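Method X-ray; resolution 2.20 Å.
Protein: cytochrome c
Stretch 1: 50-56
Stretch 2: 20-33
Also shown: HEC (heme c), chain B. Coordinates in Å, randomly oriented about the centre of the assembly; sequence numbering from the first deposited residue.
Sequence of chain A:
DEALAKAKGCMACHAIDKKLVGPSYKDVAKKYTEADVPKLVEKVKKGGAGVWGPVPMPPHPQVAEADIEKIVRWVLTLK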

# COMPACT_ATOMS: atom_id res chain seq x y z
N GLY A 50 -2.08 11.33 -7.06
CA GLY A 50 -1.07 11.90 -7.93
C GLY A 50 0.22 11.22 -8.30
O GLY A 50 0.83 11.52 -9.33
N VAL A 51 0.63 10.27 -7.49
CA VAL A 51 1.83 9.51 -7.84
C VAL A 51 1.60 8.56 -8.99
O VAL A 51 2.45 8.42 -9.86
CB VAL A 51 2.39 8.81 -6.61
CG1 VAL A 51 3.61 8.04 -6.97
CG2 VAL A 51 2.68 9.84 -5.51
N TRP A 52 0.46 7.87 -8.99
CA TRP A 52 0.11 6.90 -10.02
C TRP A 52 -1.07 7.35 -10.91
O TRP A 52 -1.44 6.65 -11.86
CB TRP A 52 -0.26 5.59 -9.31
CG TRP A 52 0.87 5.00 -8.47
CD1 TRP A 52 1.15 5.28 -7.19
CD2 TRP A 52 1.87 4.04 -8.90
NE1 TRP A 52 2.25 4.54 -6.76
CE2 TRP A 52 2.66 3.73 -7.79
CE3 TRP A 52 2.10 3.33 -10.11
CZ2 TRP A 52 3.75 2.83 -7.86
CZ3 TRP A 52 3.15 2.43 -10.16
CH2 TRP A 52 3.97 2.20 -9.05
N GLY A 53 -1.74 8.44 -10.51
CA GLY A 53 -2.95 8.84 -11.22
C GLY A 53 -3.72 9.85 -10.43
O GLY A 53 -3.29 10.27 -9.34
N PRO A 54 -4.90 10.24 -10.95
CA PRO A 54 -5.73 11.25 -10.29
C PRO A 54 -6.69 10.73 -9.22
O PRO A 54 -7.30 11.53 -8.53
CB PRO A 54 -6.53 11.83 -11.46
CG PRO A 54 -6.73 10.63 -12.38
CD PRO A 54 -5.45 9.83 -12.26
N VAL A 55 -6.93 9.42 -9.17
CA VAL A 55 -7.87 8.87 -8.14
C VAL A 55 -7.19 8.63 -6.78
O VAL A 55 -6.13 8.04 -6.72
CB VAL A 55 -8.67 7.63 -8.66
CG1 VAL A 55 -7.90 6.90 -9.73
CG2 VAL A 55 -9.06 6.70 -7.52
N PRO A 56 -7.72 9.27 -5.72
CA PRO A 56 -7.11 9.23 -4.41
C PRO A 56 -7.35 7.88 -3.69
O PRO A 56 -8.38 7.22 -3.90
CB PRO A 56 -7.81 10.39 -3.67
CG PRO A 56 -9.14 10.48 -4.28
CD PRO A 56 -8.95 10.10 -5.72
FE HEC B . -3.68 1.91 -1.67
CHA HEC B . -1.56 3.80 -3.60
CHB HEC B . -1.08 0.50 -0.06
CHC HEC B . -5.89 0.52 0.54
CHD HEC B . -6.34 2.89 -3.69
NA HEC B . -1.75 2.09 -1.81
C1A HEC B . -1.03 2.93 -2.68
C2A HEC B . 0.38 2.76 -2.43
C3A HEC B . 0.53 1.81 -1.48
C4A HEC B . -0.80 1.39 -1.05
CMA HEC B . 1.87 1.29 -0.87
CAA HEC B . 1.51 3.50 -3.20
CBA HEC B . 1.68 4.86 -2.53
CGA HEC B . 2.52 5.80 -3.37
O1A HEC B . 3.22 5.34 -4.29
O2A HEC B . 2.50 7.01 -3.07
NB HEC B . -3.54 0.75 -0.05
C1B HEC B . -2.34 0.29 0.47
C2B HEC B . -2.63 -0.39 1.71
C3B HEC B . -3.97 -0.41 1.87
C4B HEC B . -4.55 0.36 0.78
CMB HEC B . -1.55 -1.11 2.53
CAB HEC B . -4.81 -1.10 2.99
CBB HEC B . -4.38 -0.65 4.40
NC HEC B . -5.69 1.73 -1.61
C1C HEC B . -6.41 1.10 -0.59
C2C HEC B . -7.81 1.08 -0.95
C3C HEC B . -7.95 1.92 -2.03
C4C HEC B . -6.61 2.21 -2.51
CMC HEC B . -8.90 0.68 0.07
CAC HEC B . -9.21 2.29 -2.90
CBC HEC B . -10.57 2.42 -2.19
ND HEC B . -3.93 3.22 -3.40
C1D HEC B . -5.14 3.49 -4.01
C2D HEC B . -4.92 4.40 -5.11
C3D HEC B . -3.43 4.65 -5.09
C4D HEC B . -2.90 3.87 -4.00
CMD HEC B . -5.99 4.98 -6.05
CAD HEC B . -2.63 5.59 -5.98
CBD HEC B . -2.47 6.88 -5.19
CGD HEC B . -1.65 7.83 -6.05
O1D HEC B . -1.87 7.81 -7.28
O2D HEC B . -0.78 8.59 -5.50
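Stretch 2, residues 20-33: LVGPSYKDVAKKYT

This is a small, largely apolar contact, 368 Å² with both sides summed, in which one indole ring lies along a loop-and-helix segment and one heme propionate oxygen supplies the polar link that the two stretches do not make directly. Stretch 1 has no regular helix or strand. Stretch 2 begins as a loop that bends at Val21 and runs extended from Gly22 to Ser24, then winds into a helix from Tyr25 to Lys31, and leaves helical angles at Tyr32, whose phi/psi is -118/175°. Ser24 caps the helix start: its chi1 is p, and its OG accepts from Asp27 N at 3.0 Å.

The backbones keep their distance, with the CA atoms of Trp52 and Pro23 7.2 Å apart and those of Val55 and Val21 8.0 Å apart. From the first pair to the second, stretch 1 advances while stretch 2 steps back, so here the chains run in opposing order. With only one stretch helical, there is no helix-helix crossing to measure.

Trp52 supplies about two-thirds of the stretch 1 side, 132 Å². Its chi angles of -61° (m) and 88° lay the ring against the loop before the helix and the helix itself. Pro23, buried, packs over one face: Pro23 CG lies 3.6 Å from the centroid of the Trp52 five-membered ring and 6° off the normal, a CH-pi contact. At the ring edge, Trp52 CH2 comes within 3.6 Å of Asp27 O, a carbonyl already accepting from Lys31 N one turn on. Trp52 CZ2 meets Lys31 CD at 3.6 Å and Val28 CG2 at 4.2 Å; the long methylene chain of Lys31, with chi1 to chi3 all t, thus gives the indole an aliphatic surface beside the helix.

Two smaller contacts extend the patch. Val51 CG1 lies 3.8 Å from both Lys31 NZ and Tyr32 OH, which are themselves joined by a weak hydrogen bond. Farther along, Val55 CG2 touches Val21 CG1 at 4.0 Å.

No hydrogen bond crosses directly between the stretches, but the heme links them. Tyr32 OH donates to HEC O1A at 2.6 Å and Trp52 NE1 to the same oxygen at 2.8 Å, so one propionate oxygen ties Tyr32, just past the helix, to the indole. The other propionate is held by stretch 1 backbone, Val51 N to HEC O2D at 3.0 Å and Trp52 N to HEC O1D at 2.9 Å. The rule to read here is that a cofactor carboxylate can satisfy the indole N-H while the ring's carbon surface does the packing.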

# COMPACT_ATOMS: atom_id res chain seq x y z
N LEU A 20 -5.85 -2.59 -10.45
CA LEU A 20 -7.22 -2.54 -10.09
C LEU A 20 -7.37 -1.04 -10.01
O LEU A 20 -6.73 -0.33 -10.75
CB LEU A 20 -7.51 -3.22 -8.76
CG LEU A 20 -7.12 -4.71 -8.61
CD1 LEU A 20 -7.90 -5.31 -7.48
CD2 LEU A 20 -7.36 -5.56 -9.88
N VAL A 21 -8.06 -0.54 -9.00
CA VAL A 21 -8.04 0.90 -8.76
C VAL A 21 -6.59 1.46 -8.48
O VAL A 21 -6.22 2.56 -8.97
CB VAL A 21 -8.96 1.25 -7.61
CG1 VAL A 21 -9.29 2.71 -7.65
CG2 VAL A 21 -10.23 0.40 -7.69
N GLY A 22 -5.84 0.79 -7.60
CA GLY A 22 -4.53 1.28 -7.22
C GLY A 22 -3.50 0.43 -7.90
O GLY A 22 -3.86 -0.63 -8.54
N PRO A 23 -2.22 0.82 -7.77
CA PRO A 23 -1.17 0.04 -8.43
C PRO A 23 -1.07 -1.37 -7.84
O PRO A 23 -1.38 -1.60 -6.64
CB PRO A 23 0.10 0.86 -8.15
CG PRO A 23 -0.22 1.63 -6.89
CD PRO A 23 -1.68 2.01 -7.10
N SER A 24 -0.51 -2.26 -8.65
CA SER A 24 -0.21 -3.60 -8.20
C SER A 24 0.87 -3.42 -7.14
O SER A 24 1.66 -2.47 -7.20
CB SER A 24 0.29 -4.46 -9.38
OG SER A 24 1.67 -4.31 -9.62
N TYR A 25 0.94 -4.38 -6.22
CA TYR A 25 1.96 -4.38 -5.18
C TYR A 25 3.32 -4.66 -5.80
O TYR A 25 4.30 -4.19 -5.31
CB TYR A 25 1.63 -5.43 -4.12
CG TYR A 25 0.51 -5.00 -3.20
CD1 TYR A 25 -0.40 -5.92 -2.75
CD2 TYR A 25 0.34 -3.66 -2.86
CE1 TYR A 25 -1.44 -5.55 -1.95
CE2 TYR A 25 -0.66 -3.28 -1.98
CZ TYR A 25 -1.54 -4.24 -1.54
OH TYR A 25 -2.58 -3.91 -0.72
N LYS A 26 3.36 -5.40 -6.89
CA LYS A 26 4.63 -5.67 -7.58
C LYS A 26 5.22 -4.39 -8.21
O LYS A 26 6.42 -4.18 -8.17
CB LYS A 26 4.46 -6.76 -8.65
CG LYS A 26 4.57 -8.20 -8.16
CD LYS A 26 4.59 -9.17 -9.38
CE LYS A 26 5.04 -10.59 -9.01
NZ LYS A 26 6.51 -10.69 -8.69
N ASP A 27 4.34 -3.49 -8.67
CA ASP A 27 4.78 -2.17 -9.21
C ASP A 27 5.24 -1.25 -8.07
O ASP A 27 6.19 -0.46 -8.24
CB ASP A 27 3.63 -1.47 -9.97
CG ASP A 27 3.62 -1.77 -11.48
OD1 ASP A 27 2.77 -1.15 -12.17
OD2 ASP A 27 4.40 -2.63 -11.96
N VAL A 28 4.59 -1.40 -6.91
CA VAL A 28 4.98 -0.60 -5.74
C VAL A 28 6.38 -1.06 -5.33
O VAL A 28 7.26 -0.24 -5.20
CB VAL A 28 3.99 -0.68 -4.55
CG1 VAL A 28 4.63 -0.02 -3.23
CG2 VAL A 28 2.64 0.04 -4.91
N ALA A 29 6.58 -2.38 -5.20
CA ALA A 29 7.91 -2.93 -4.89
C ALA A 29 9.00 -2.50 -5.92
O ALA A 29 10.17 -2.35 -5.56
CB ALA A 29 7.84 -4.43 -4.81
N LYS A 30 8.62 -2.33 -7.19
CA LYS A 30 9.56 -1.91 -8.25
C LYS A 30 9.91 -0.41 -8.15
O LYS A 30 11.01 0.01 -8.49
CB LYS A 30 8.98 -2.22 -9.63
CG LYS A 30 9.28 -3.63 -10.10
CD LYS A 30 8.39 -4.04 -11.31
CE LYS A 30 8.30 -5.55 -11.40
NZ LYS A 30 7.39 -5.96 -12.56
N LYS A 31 9.00 0.38 -7.64
CA LYS A 31 9.25 1.77 -7.54
C LYS A 31 10.01 2.15 -6.26
O LYS A 31 10.75 3.11 -6.25
CB LYS A 31 7.94 2.53 -7.64
CG LYS A 31 8.11 3.99 -8.01
CD LYS A 31 6.81 4.54 -8.60
CE LYS A 31 6.73 6.08 -8.47
NZ LYS A 31 7.09 6.60 -7.07
N TYR A 32 9.80 1.42 -5.16
CA TYR A 32 10.40 1.83 -3.89
C TYR A 32 11.36 0.81 -3.36
O TYR A 32 11.38 -0.36 -3.84
CB TYR A 32 9.32 2.09 -2.86
CG TYR A 32 8.35 3.13 -3.30
CD1 TYR A 32 8.68 4.49 -3.21
CD2 TYR A 32 7.12 2.78 -3.85
CE1 TYR A 32 7.80 5.47 -3.63
CE2 TYR A 32 6.21 3.76 -4.26
CZ TYR A 32 6.56 5.10 -4.14
OH TYR A 32 5.66 6.06 -4.49
N THR A 33 12.01 1.17 -2.24
CA THR A 33 12.81 0.18 -1.50
C THR A 33 12.46 0.29 0.00
O THR A 33 11.71 1.18 0.41
CB THR A 33 14.29 0.37 -1.63
OG1 THR A 33 14.62 1.59 -0.97
CG2 THR A 33 14.72 0.43 -3.11